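Local coordinates for ABC transporter, substrate binding protein (Agrobacterium tumefaciens, PDB 3C9H) that probably captures a solute in the periplasm and delivers it to an ABC transporter, and binds a magnesium ion, at residues A[66-69]-A[70-74]; A[156-159]-A[160-164]; A[186-189]-A[190-193]; A[288-291]-A[292-295]; A[312-315]-A[316-320]. All coordinates share one frame; numbering follows the deposited sequence.

All five contacts are local, between residues three to five apart in sequence, and no two of them touch. Interaction 1 differs in kind: it joins strand 62-67 to helix 70-82 through a short turn, beside the magnesium and citrate sites. The others lie along single helices, interaction 5 running one residue past the end of its helix. Interaction 3 is the most buried, its aspartate and serine gripped by hydrogen bonds inside the protein. Interaction 2 puts an aromatic-aliphatic pair inward and a salt bridge outward, and interaction 4 pairs aliphatic carbon with a guanidinium face. Interaction 5, with five of its nine residues exposed but M315 buried, ends its helix with a histidine folded back on the backbone.

Interaction 1 (A[66-69]-A[70-74]); sequences EDML and TGEIY
M68 packs against I73 in the short turn that joins strand 62-67 to helix 70-82. The tight side is here: M68 CG lies 3.4 Å from I73 CG1, closer than two carbons usually come, and the two side chains meet at a slant. M68 CG sits between its own backbone N and carbonyl carbon (chi1 75°), which carries the thioether toward the first turn of the helix. M68 SD then passes E72 CG at 3.8 Å, the two chains crossing at about a right angle. I73 also touches A91 and S93 of strand 90-93, so this half of the contact belongs to the interior. The turn itself is a strand-to-helix junction of the periplasmic binding protein fold, with L69 as the N-cap residue. L69 O receives I73 N at 3.1 Å, nearly in line with the carbonyl (C=O...N angle 162°), and a weak, more bent bond from E72 N at 3.0 Å. T70 OG1, on the first helical residue, has its partners outside the two segments: G182 N and a bound citrate, probably from the crystallisation liquor. The T70 side chain is about 4 Å from that of S41, a magnesium ligand, at the nearest atoms. The looser side is formed by L69 and E72, both partly exposed. Their CB atoms are 4.5 Å apart, and beyond them the side chains part. The leucine end leads away from the helix, while E72, bent at chi2 (54°), carries its carboxylate away from L69 and touches A17.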
loop_
_atom_site.group_PDB
_atom_site.type_symbol
_atom_site.label_atom_id
_atom_site.label_comp_id
_atom_site.label_asym_id
_atom_site.label_seq_id
_atom_site.Cartn_x
_atom_site.Cartn_y
_atom_site.Cartn_z
ATOM N N GLU A 66 -10.442 5.129 10.935
ATOM C CA GLU A 66 -11.112 5.272 9.652
ATOM C C GLU A 66 -10.290 4.688 8.511
ATOM O O GLU A 66 -9.213 5.183 8.159
ATOM C CB GLU A 66 -11.451 6.748 9.353
ATOM C CG GLU A 66 -12.158 7.446 10.484
ATOM C CD GLU A 66 -13.150 8.524 10.024
ATOM O OE1 GLU A 66 -13.520 8.577 8.822
ATOM O OE2 GLU A 66 -13.579 9.312 10.898
ATOM N N ASP A 67 -10.843 3.633 7.926
ATOM C CA ASP A 67 -10.269 2.877 6.829
ATOM C C ASP A 67 -10.864 3.479 5.559
ATOM O O ASP A 67 -12.065 3.410 5.311
ATOM C CB ASP A 67 -10.612 1.386 7.041
ATOM C CG ASP A 67 -10.286 0.482 5.865
ATOM O OD1 ASP A 67 -9.825 0.934 4.793
ATOM O OD2 ASP A 67 -10.504 -0.735 6.030
ATOM N N MET A 68 -9.996 4.056 4.752
ATOM C CA MET A 68 -10.391 4.759 3.568
ATOM C C MET A 68 -9.342 4.646 2.459
ATOM O O MET A 68 -8.180 4.290 2.710
ATOM C CB MET A 68 -10.705 6.235 3.910
ATOM C CG MET A 68 -9.536 7.153 4.183
ATOM S SD MET A 68 -9.942 8.830 4.842
ATOM C CE MET A 68 -10.452 8.366 6.465
ATOM N N LEU A 69 -9.755 4.954 1.243
ATOM C CA LEU A 69 -8.832 4.954 0.090
ATOM C C LEU A 69 -7.751 6.012 0.248
ATOM O O LEU A 69 -7.996 7.076 0.839
ATOM C CB LEU A 69 -9.586 5.162 -1.216
ATOM C CG LEU A 69 -10.511 4.045 -1.701
ATOM C CD1 LEU A 69 -11.353 4.550 -2.891
ATOM C CD2 LEU A 69 -9.718 2.781 -2.102
ATOM N N THR A 70 -6.571 5.736 -0.299
ATOM C CA THR A 70 -5.404 6.628 -0.164
ATOM C C THR A 70 -5.703 8.054 -0.674
ATOM O O THR A 70 -5.331 9.049 -0.062
ATOM C CB THR A 70 -4.185 6.005 -0.895
ATOM O OG1 THR A 70 -4.539 5.657 -2.242
ATOM C CG2 THR A 70 -3.643 4.760 -0.158
ATOM N N GLY A 71 -6.409 8.137 -1.793
ATOM C CA GLY A 71 -6.781 9.439 -2.394
ATOM C C GLY A 71 -7.718 10.242 -1.520
ATOM O O GLY A 71 -7.708 11.473 -1.551
ATOM N N GLU A 72 -8.528 9.549 -0.734
ATOM C CA GLU A 72 -9.441 10.166 0.197
ATOM C C GLU A 72 -8.747 10.660 1.456
ATOM O O GLU A 72 -9.127 11.708 2.012
ATOM C CB GLU A 72 -10.562 9.184 0.549
ATOM C CG GLU A 72 -11.603 9.731 1.522
ATOM C CD GLU A 72 -12.245 11.058 1.110
ATOM O OE1 GLU A 72 -12.246 11.423 -0.090
ATOM O OE2 GLU A 72 -12.786 11.720 2.019
ATOM N N ILE A 73 -7.737 9.924 1.914
ATOM C CA ILE A 73 -6.901 10.390 3.024
ATOM C C ILE A 73 -6.341 11.748 2.648
ATOM O O ILE A 73 -6.482 12.691 3.405
ATOM C CB ILE A 73 -5.752 9.436 3.366
ATOM C CG1 ILE A 73 -6.306 8.091 3.896
ATOM C CG2 ILE A 73 -4.821 10.070 4.403
ATOM C CD1 ILE A 73 -5.249 6.952 4.009
ATOM N N TYR A 74 -5.718 11.827 1.480
ATOM C CA TYR A 74 -5.156 13.083 0.971
ATOM C C TYR A 74 -6.217 14.189 0.860
ATOM O O TYR A 74 -6.076 15.277 1.423
ATOM C CB TYR A 74 -4.492 12.834 -0.401
ATOM C CG TYR A 74 -3.939 14.107 -1.024
ATOM C CD1 TYR A 74 -2.673 14.575 -0.706
ATOM C CD2 TYR A 74 -4.693 14.830 -1.937
ATOM C CE1 TYR A 74 -2.186 15.770 -1.260
ATOM C CE2 TYR A 74 -4.206 15.997 -2.506
ATOM C CZ TYR A 74 -2.966 16.464 -2.164
ATOM O OH TYR A 74 -2.503 17.647 -2.728
#

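Interaction 2 (A[156-159]-A[160-164]); sequences AEFV and DYLER
F158 and L162, one helical turn apart, form the apolar centre of this contact. L162 CD1 approaches the edge of the phenyl ring near its plane, 3.8 Å from F158 CD2. L162 CG also lies 3.3 Å from F158 O, the carbonyl that accepts L162 N at 3.0 Å. Beside this pair, V159 and E163 run side by side in the same direction: V159 CG1, anti to its backbone N (chi1 168°), meets E163 OE2 at 3.4 Å, a contact of methyl with carboxylate. These are i to i+4 neighbours along helix 155-164, whose regular backbone bonds set their spacing. On another face of the helix the chemistry is ionic. R164 NE bonds D160 OD2 at 2.9 Å, approaching from above the carboxylate plane (63° out of it), although the carboxylate lies at the edge of the guanidinium. A water joins R164 NH2 to E157 O, and E149 gives the arginine a second acidic partner. Further out, F139 meets the F158 ring edge-to-face, and A204 of helix 198-207 touches both V159 and L162. The neighbouring Y161 stacks on H165, whose ND1 is hydrogen-bonded to Y161 O.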
loop_
_atom_site.group_PDB
_atom_site.type_symbol
_atom_site.label_atom_id
_atom_site.label_comp_id
_atom_site.label_asym_id
_atom_site.label_seq_id
_atom_site.Cartn_x
_atom_site.Cartn_y
_atom_site.Cartn_z
ATOM N N ALA A 156 6.519 -10.168 -19.630
ATOM C CA ALA A 156 6.528 -10.845 -20.930
ATOM C C ALA A 156 5.660 -12.095 -20.912
ATOM O O ALA A 156 4.835 -12.279 -21.811
ATOM C CB ALA A 156 7.941 -11.203 -21.346
ATOM N N GLU A 157 5.836 -12.942 -19.897
ATOM C CA GLU A 157 5.040 -14.173 -19.759
ATOM C C GLU A 157 3.560 -13.903 -19.532
ATOM O O GLU A 157 2.702 -14.680 -19.958
ATOM C CB GLU A 157 5.562 -15.055 -18.611
ATOM C CG GLU A 157 6.880 -15.715 -18.908
ATOM C CD GLU A 157 7.397 -16.600 -17.777
ATOM O OE1 GLU A 157 6.671 -16.856 -16.814
ATOM O OE2 GLU A 157 8.548 -17.060 -17.867
ATOM N N PHE A 158 3.264 -12.817 -18.825
ATOM C CA PHE A 158 1.889 -12.453 -18.552
ATOM C C PHE A 158 1.190 -12.163 -19.877
ATOM O O PHE A 158 0.107 -12.684 -20.142
ATOM C CB PHE A 158 1.856 -11.206 -17.655
ATOM C CG PHE A 158 0.565 -11.003 -16.900
ATOM C CD1 PHE A 158 0.503 -11.252 -15.520
ATOM C CD2 PHE A 158 -0.558 -10.510 -17.533
ATOM C CE1 PHE A 158 -0.690 -11.032 -14.786
ATOM C CE2 PHE A 158 -1.766 -10.279 -16.830
ATOM C CZ PHE A 158 -1.840 -10.549 -15.454
ATOM N N VAL A 159 1.820 -11.319 -20.688
ATOM C CA VAL A 159 1.266 -10.889 -21.975
ATOM C C VAL A 159 1.104 -12.084 -22.914
ATOM O O VAL A 159 0.048 -12.251 -23.531
ATOM C CB VAL A 159 2.138 -9.795 -22.620
ATOM C CG1 VAL A 159 1.735 -9.551 -24.077
ATOM C CG2 VAL A 159 2.046 -8.475 -21.806
ATOM N N ASP A 160 2.136 -12.916 -22.993
ATOM C CA ASP A 160 2.079 -14.162 -23.785
ATOM C C ASP A 160 0.943 -15.086 -23.342
ATOM O O ASP A 160 0.228 -15.616 -24.184
ATOM C CB ASP A 160 3.417 -14.902 -23.721
ATOM C CG ASP A 160 3.499 -16.066 -24.718
ATOM O OD1 ASP A 160 3.084 -15.900 -25.892
ATOM O OD2 ASP A 160 3.983 -17.149 -24.325
ATOM N N TYR A 161 0.774 -15.278 -22.038
ATOM C CA TYR A 161 -0.323 -16.118 -21.533
ATOM C C TYR A 161 -1.687 -15.560 -21.966
ATOM O O TYR A 161 -2.557 -16.307 -22.416
ATOM C CB TYR A 161 -0.276 -16.257 -19.998
ATOM C CG TYR A 161 -1.507 -16.922 -19.408
ATOM C CD1 TYR A 161 -1.558 -18.305 -19.206
ATOM C CD2 TYR A 161 -2.632 -16.175 -19.081
ATOM C CE1 TYR A 161 -2.710 -18.923 -18.672
ATOM C CE2 TYR A 161 -3.780 -16.777 -18.554
ATOM C CZ TYR A 161 -3.810 -18.147 -18.344
ATOM O OH TYR A 161 -4.961 -18.720 -17.807
ATOM N N LEU A 162 -1.865 -14.247 -21.813
ATOM C CA LEU A 162 -3.096 -13.578 -22.224
ATOM C C LEU A 162 -3.403 -13.816 -23.697
ATOM O O LEU A 162 -4.551 -14.043 -24.070
ATOM C CB LEU A 162 -2.996 -12.066 -21.976
ATOM C CG LEU A 162 -2.945 -11.613 -20.518
ATOM C CD1 LEU A 162 -2.898 -10.086 -20.472
ATOM C CD2 LEU A 162 -4.114 -12.197 -19.697
ATOM N N GLU A 163 -2.360 -13.751 -24.516
ATOM C CA GLU A 163 -2.482 -13.963 -25.958
ATOM C C GLU A 163 -2.787 -15.429 -26.278
ATOM O O GLU A 163 -3.750 -15.717 -26.981
ATOM C CB GLU A 163 -1.234 -13.438 -26.695
ATOM C CG GLU A 163 -1.255 -11.898 -26.784
ATOM C CD GLU A 163 0.099 -11.222 -27.093
ATOM O OE1 GLU A 163 1.121 -11.916 -27.339
ATOM O OE2 GLU A 163 0.125 -9.962 -27.079
ATOM N N ARG A 164 -2.025 -16.356 -25.718
ATOM C CA ARG A 164 -2.282 -17.777 -25.956
ATOM C C ARG A 164 -3.626 -18.277 -25.417
ATOM O O ARG A 164 -4.141 -19.262 -25.933
ATOM C CB ARG A 164 -1.119 -18.634 -25.442
ATOM C CG ARG A 164 0.173 -18.371 -26.210
ATOM C CD ARG A 164 1.333 -19.260 -25.776
ATOM N NE ARG A 164 1.698 -18.984 -24.393
ATOM C CZ ARG A 164 1.281 -19.682 -23.337
ATOM N NH1 ARG A 164 0.478 -20.731 -23.462
ATOM N NH2 ARG A 164 1.667 -19.306 -22.134
HETATM O O HOH W 1 3.355 -17.120 -20.708
#

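Interaction 3 (A[186-189]-A[190-193]); sequences LFMS and RDQE
L186 O accepts R190 N in the i to i+4 pattern of helix 183-194, part of this periplasmic binding protein fold. D191 N bonds F187 O at 2.8 Å and Q192 N bonds M188 O at 3.0 Å; of the four such bonds between the segments, E193 N to S189 O is weak at 3.4 Å. L186 O has a second donor. S189 OG, held between its own backbone N and carbonyl carbon (chi1 79°), folds back to give it a 2.9 Å bond, so a buried hydroxyl is satisfied within its own helix. R190 CG packs 3.1 Å from the same oxygen. Bent at chi2 and chi3, the arginine then turns along the helix, and its NH1 forms a salt bridge with E193 OE1. D191 is buried among tyrosines: its OD2 bonds Y232 OH and its OD1 bonds Y257 OH, which would fix the carboxylate's rotation. R155 adds only a long, weak ion pair. W348 of helix 338-353 touches M188, which crosses D191 at about a right angle, M188 CE lying 3.8 Å from D191 OD2.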
loop_
_atom_site.group_PDB
_atom_site.type_symbol
_atom_site.label_atom_id
_atom_site.label_comp_id
_atom_site.label_asym_id
_atom_site.label_seq_id
_atom_site.Cartn_x
_atom_site.Cartn_y
_atom_site.Cartn_z
ATOM N N LEU A 186 0.689 4.791 -7.916
ATOM C CA LEU A 186 2.097 4.693 -7.541
ATOM C C LEU A 186 2.753 3.529 -8.266
ATOM O O LEU A 186 3.806 3.692 -8.860
ATOM C CB LEU A 186 2.245 4.543 -6.013
ATOM C CG LEU A 186 3.674 4.508 -5.436
ATOM C CD1 LEU A 186 4.342 5.849 -5.623
ATOM C CD2 LEU A 186 3.695 4.112 -3.955
ATOM N N PHE A 187 2.142 2.347 -8.213
ATOM C CA PHE A 187 2.743 1.180 -8.821
ATOM C C PHE A 187 2.888 1.407 -10.337
ATOM O O PHE A 187 3.924 1.080 -10.902
ATOM C CB PHE A 187 1.945 -0.108 -8.552
ATOM C CG PHE A 187 1.971 -0.610 -7.103
ATOM C CD1 PHE A 187 3.078 -0.403 -6.257
ATOM C CD2 PHE A 187 0.913 -1.377 -6.629
ATOM C CE1 PHE A 187 3.076 -0.904 -4.945
ATOM C CE2 PHE A 187 0.902 -1.893 -5.332
ATOM C CZ PHE A 187 1.986 -1.656 -4.488
ATOM N N MET A 188 1.857 1.933 -10.995
ATOM C CA MET A 188 1.950 2.216 -12.444
ATOM C C MET A 188 3.068 3.215 -12.732
ATOM O O MET A 188 3.841 3.049 -13.677
ATOM C CB MET A 188 0.620 2.742 -12.995
ATOM C CG MET A 188 0.642 3.185 -14.496
ATOM S SD MET A 188 0.924 1.799 -15.600
ATOM C CE MET A 188 0.470 0.326 -14.632
ATOM N N SER A 189 3.189 4.246 -11.911
ATOM C CA SER A 189 4.215 5.265 -12.165
ATOM C C SER A 189 5.630 4.663 -12.008
ATOM O O SER A 189 6.557 5.007 -12.777
ATOM C CB SER A 189 3.979 6.509 -11.299
ATOM O OG SER A 189 4.425 6.325 -9.960
ATOM N N ARG A 190 5.773 3.710 -11.076
ATOM C CA ARG A 190 7.031 2.997 -10.910
ATOM C C ARG A 190 7.296 1.988 -12.043
ATOM O O ARG A 190 8.429 1.858 -12.492
ATOM C CB ARG A 190 7.091 2.297 -9.552
ATOM C CG ARG A 190 6.862 3.196 -8.344
ATOM C CD ARG A 190 7.759 4.420 -8.341
ATOM N NE ARG A 190 9.129 4.098 -7.952
ATOM C CZ ARG A 190 10.128 4.983 -7.946
ATOM N NH1 ARG A 190 9.916 6.246 -8.325
ATOM N NH2 ARG A 190 11.348 4.611 -7.553
ATOM N N ASP A 191 6.264 1.259 -12.468
ATOM C CA ASP A 191 6.369 0.372 -13.633
ATOM C C ASP A 191 6.916 1.141 -14.857
ATOM O O ASP A 191 7.813 0.681 -15.545
ATOM C CB ASP A 191 4.997 -0.200 -13.996
ATOM C CG ASP A 191 4.572 -1.357 -13.120
ATOM O OD1 ASP A 191 5.428 -1.987 -12.459
ATOM O OD2 ASP A 191 3.362 -1.668 -13.127
ATOM N N GLN A 192 6.344 2.306 -15.123
ATOM C CA GLN A 192 6.812 3.169 -16.206
ATOM C C GLN A 192 8.305 3.522 -16.105
ATOM O O GLN A 192 8.972 3.620 -17.134
ATOM C CB GLN A 192 5.987 4.447 -16.260
ATOM C CG GLN A 192 6.092 5.134 -17.630
ATOM C CD GLN A 192 5.384 6.458 -17.675
ATOM O OE1 GLN A 192 5.396 7.200 -16.697
ATOM N NE2 GLN A 192 4.751 6.763 -18.812
ATOM N N GLU A 193 8.821 3.702 -14.884
ATOM C CA GLU A 193 10.259 4.002 -14.668
ATOM C C GLU A 193 11.200 2.785 -14.817
ATOM O O GLU A 193 12.369 2.956 -15.157
ATOM C CB GLU A 193 10.481 4.695 -13.301
ATOM C CG GLU A 193 10.328 6.220 -13.367
ATOM C CD GLU A 193 9.997 6.903 -12.014
ATOM O OE1 GLU A 193 10.266 6.301 -10.943
ATOM O OE2 GLU A 193 9.468 8.059 -12.036
HETATM O O HOH W 2 6.746 7.201 -13.995
#

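Interaction 4 (A[288-291]-A[292-295]); sequences EGQT and IMAR
T291 and I292 have the most surface buried by this contact along helix 287-296, and R295 is the partner of T291. T291 CG2 lies 3.5 Å from R295 CG, and the two side chains slant across each other. The same methyl also sits over one face of the guanidinium, 3.9 Å above its plane and offset toward the rim. The threonine's rotation explains this: CG2 is anti to the backbone N and OG1 is beside it (chi1 -57°), which sends the methyl toward R295 and the hydroxyl back to K287 O. Along the backbone, R295 N bonds T291 O at 2.8 Å, and R295 CG crowds the same oxygen at 3.0 Å. I292 lies along the previous turn. Its CG1 is 3.4 Å from E288 O, which accepts I292 N at 3.1 Å, and its side chain touches P49 and M50 of helix 44-57 and F283 of helix 274-285. Q290, next in surface buried, packs on A301, S303 and V306. R295 is exposed, and its NH2 makes a weak hydrogen bond to A307 O. Toward the arginine the T291 methyl contributes van der Waals contact rather than a charge partner.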
loop_
_atom_site.group_PDB
_atom_site.type_symbol
_atom_site.label_atom_id
_atom_site.label_comp_id
_atom_site.label_asym_id
_atom_site.label_seq_id
_atom_site.Cartn_x
_atom_site.Cartn_y
_atom_site.Cartn_z
ATOM N N GLU A 288 8.196 -3.578 19.235
ATOM C CA GLU A 288 6.935 -4.287 19.466
ATOM C C GLU A 288 5.978 -4.165 18.280
ATOM O O GLU A 288 5.482 -5.161 17.780
ATOM C CB GLU A 288 6.219 -3.805 20.749
ATOM C CG GLU A 288 5.007 -4.703 21.154
ATOM C CD GLU A 288 4.038 -4.079 22.191
ATOM O OE1 GLU A 288 4.453 -3.194 22.990
ATOM O OE2 GLU A 288 2.844 -4.492 22.206
ATOM N N GLY A 289 5.715 -2.936 17.848
ATOM C CA GLY A 289 4.785 -2.694 16.769
ATOM C C GLY A 289 5.251 -3.309 15.457
ATOM O O GLY A 289 4.490 -3.980 14.767
ATOM N N GLN A 290 6.522 -3.096 15.139
ATOM C CA GLN A 290 7.118 -3.657 13.924
ATOM C C GLN A 290 7.176 -5.187 13.932
ATOM O O GLN A 290 7.099 -5.811 12.872
ATOM C CB GLN A 290 8.515 -3.058 13.703
ATOM C CG GLN A 290 8.498 -1.561 13.353
ATOM C CD GLN A 290 8.376 -1.254 11.862
ATOM O OE1 GLN A 290 7.516 -0.455 11.453
ATOM N NE2 GLN A 290 9.215 -1.882 11.046
ATOM N N THR A 291 7.299 -5.793 15.118
ATOM C CA THR A 291 7.264 -7.261 15.239
ATOM C C THR A 291 5.848 -7.827 14.987
ATOM O O THR A 291 5.700 -8.887 14.374
ATOM C CB THR A 291 7.836 -7.750 16.596
ATOM O OG1 THR A 291 9.169 -7.275 16.745
ATOM C CG2 THR A 291 7.864 -9.283 16.679
ATOM N N ILE A 292 4.819 -7.115 15.438
ATOM C CA ILE A 292 3.421 -7.488 15.135
ATOM C C ILE A 292 3.174 -7.482 13.636
ATOM O O ILE A 292 2.628 -8.446 13.091
ATOM C CB ILE A 292 2.382 -6.585 15.849
ATOM C CG1 ILE A 292 2.472 -6.759 17.373
ATOM C CG2 ILE A 292 0.959 -6.896 15.337
ATOM C CD1 ILE A 292 1.781 -5.620 18.191
ATOM N N MET A 293 3.583 -6.420 12.954
ATOM C CA MET A 293 3.510 -6.372 11.472
ATOM C C MET A 293 4.191 -7.584 10.795
ATOM O O MET A 293 3.586 -8.331 10.015
ATOM C CB MET A 293 4.248 -5.145 10.948
ATOM C CG MET A 293 3.526 -3.827 10.944
ATOM S SD MET A 293 4.741 -2.535 10.456
ATOM C CE MET A 293 3.898 -1.101 11.107
ATOM N N ALA A 294 5.467 -7.760 11.105
ATOM C CA ALA A 294 6.272 -8.811 10.510
ATOM C C ALA A 294 5.746 -10.213 10.816
ATOM O O ALA A 294 5.719 -11.072 9.938
ATOM C CB ALA A 294 7.709 -8.695 10.979
ATOM N N ARG A 295 5.364 -10.442 12.069
ATOM C CA ARG A 295 5.064 -11.793 12.541
ATOM C C ARG A 295 3.596 -12.138 12.482
ATOM O O ARG A 295 3.250 -13.332 12.421
ATOM C CB ARG A 295 5.564 -11.989 13.965
ATOM C CG ARG A 295 7.007 -11.615 14.145
ATOM C CD ARG A 295 7.997 -12.764 14.001
ATOM N NE ARG A 295 9.261 -12.386 14.647
ATOM C CZ ARG A 295 10.166 -11.539 14.142
ATOM N NH1 ARG A 295 10.008 -10.986 12.935
ATOM N NH2 ARG A 295 11.265 -11.262 14.846
#

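Interaction 5 (A[312-315]-A[316-320]); sequences ANTM and QAIHG
H319 folds back over the last turn of its helix onto the carbonyl of M315. Its CB starts 3.3 Å from M315 O, and CG, anti to its own carbonyl carbon (chi1 -63°), follows at 3.6 Å. ND1 then closes on the oxygen at 3.2 Å and donates a hydrogen bond to it, bent to 137° at the hydrogen, with M315 O lying 18° out of the imidazole plane. M315 O therefore takes two bonds, the other from H319 N at 2.8 Å, and the two donors reach it from opposite faces of the carbonyl plane. The ring also has a neighbour above it: I318 CG2 sits over the centre of one face, 4.1 Å from the plane. This is the C-terminal end of helix 312-319, where G320 leaves helical geometry with positive phi while its N still bonds Q316 O. A donating ND1 indicates a proton on that nitrogen. One residue earlier in each segment, T314 and I318 run side by side, T314 CG2 touching I318 CG1 at 4.1 Å, while T314 OG1 bonds G308 O and T311 OG1. M315, by contrast, buries its side chain against F134 and P300.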
loop_
_atom_site.group_PDB
_atom_site.type_symbol
_atom_site.label_atom_id
_atom_site.label_comp_id
_atom_site.label_asym_id
_atom_site.label_seq_id
_atom_site.Cartn_x
_atom_site.Cartn_y
_atom_site.Cartn_z
ATOM N N ALA A 312 12.674 -5.739 5.586
ATOM C CA ALA A 312 13.290 -5.126 4.409
ATOM C C ALA A 312 14.741 -5.598 4.210
ATOM O O ALA A 312 15.134 -5.916 3.088
ATOM C CB ALA A 312 13.228 -3.604 4.478
ATOM N N ASN A 313 15.521 -5.671 5.290
ATOM C CA ASN A 313 16.917 -6.159 5.205
ATOM C C ASN A 313 17.026 -7.544 4.556
ATOM O O ASN A 313 17.769 -7.728 3.585
ATOM C CB ASN A 313 17.578 -6.172 6.602
ATOM C CG ASN A 313 19.079 -6.467 6.544
ATOM O OD1 ASN A 313 19.821 -5.830 5.773
ATOM N ND2 ASN A 313 19.545 -7.416 7.381
ATOM N N THR A 314 16.269 -8.505 5.075
ATOM C CA THR A 314 16.333 -9.875 4.580
ATOM C C THR A 314 15.792 -9.997 3.155
ATOM O O THR A 314 16.384 -10.706 2.327
ATOM C CB THR A 314 15.593 -10.840 5.508
ATOM O OG1 THR A 314 16.169 -10.751 6.812
ATOM C CG2 THR A 314 15.669 -12.301 4.987
ATOM N N MET A 315 14.683 -9.305 2.871
ATOM C CA MET A 315 14.112 -9.284 1.527
ATOM C C MET A 315 15.097 -8.750 0.491
ATOM O O MET A 315 15.264 -9.337 -0.592
ATOM C CB MET A 315 12.830 -8.446 1.503
ATOM C CG MET A 315 11.660 -9.184 2.072
ATOM S SD MET A 315 10.149 -8.191 2.181
ATOM C CE MET A 315 9.820 -7.819 0.413
ATOM N N GLN A 316 15.779 -7.662 0.836
ATOM C CA GLN A 316 16.796 -7.124 -0.047
ATOM C C GLN A 316 17.970 -8.100 -0.173
ATOM O O GLN A 316 18.522 -8.272 -1.264
ATOM C CB GLN A 316 17.251 -5.745 0.436
ATOM C CG GLN A 316 16.115 -4.735 0.354
ATOM C CD GLN A 316 16.575 -3.296 0.468
ATOM O OE1 GLN A 316 17.153 -2.892 1.482
ATOM N NE2 GLN A 316 16.304 -2.505 -0.577
ATOM N N ALA A 317 18.322 -8.757 0.936
ATOM C CA ALA A 317 19.427 -9.724 0.936
ATOM C C ALA A 317 19.116 -10.855 0.001
ATOM O O ALA A 317 19.955 -11.220 -0.819
ATOM C CB ALA A 317 19.686 -10.270 2.343
ATOM N N ILE A 318 17.916 -11.414 0.129
ATOM C CA ILE A 318 17.489 -12.562 -0.681
ATOM C C ILE A 318 17.157 -12.234 -2.150
ATOM O O ILE A 318 17.569 -12.977 -3.049
ATOM C CB ILE A 318 16.283 -13.272 -0.048
ATOM C CG1 ILE A 318 16.664 -13.837 1.336
ATOM C CG2 ILE A 318 15.729 -14.360 -0.978
ATOM C CD1 ILE A 318 18.143 -14.261 1.504
ATOM N N HIS A 319 16.443 -11.133 -2.397
ATOM C CA HIS A 319 15.952 -10.814 -3.753
ATOM C C HIS A 319 16.807 -9.856 -4.568
ATOM O O HIS A 319 16.733 -9.861 -5.799
ATOM C CB HIS A 319 14.529 -10.278 -3.693
ATOM C CG HIS A 319 13.551 -11.272 -3.168
ATOM N ND1 HIS A 319 13.075 -11.231 -1.879
ATOM C CD2 HIS A 319 12.982 -12.355 -3.751
ATOM C CE1 HIS A 319 12.234 -12.237 -1.693
ATOM N NE2 HIS A 319 12.162 -12.936 -2.813
ATOM N N GLY A 320 17.569 -9.005 -3.892
ATOM C CA GLY A 320 18.507 -8.124 -4.561
ATOM C C GLY A 320 17.877 -7.138 -5.527
ATOM O O GLY A 320 16.855 -6.515 -5.214
#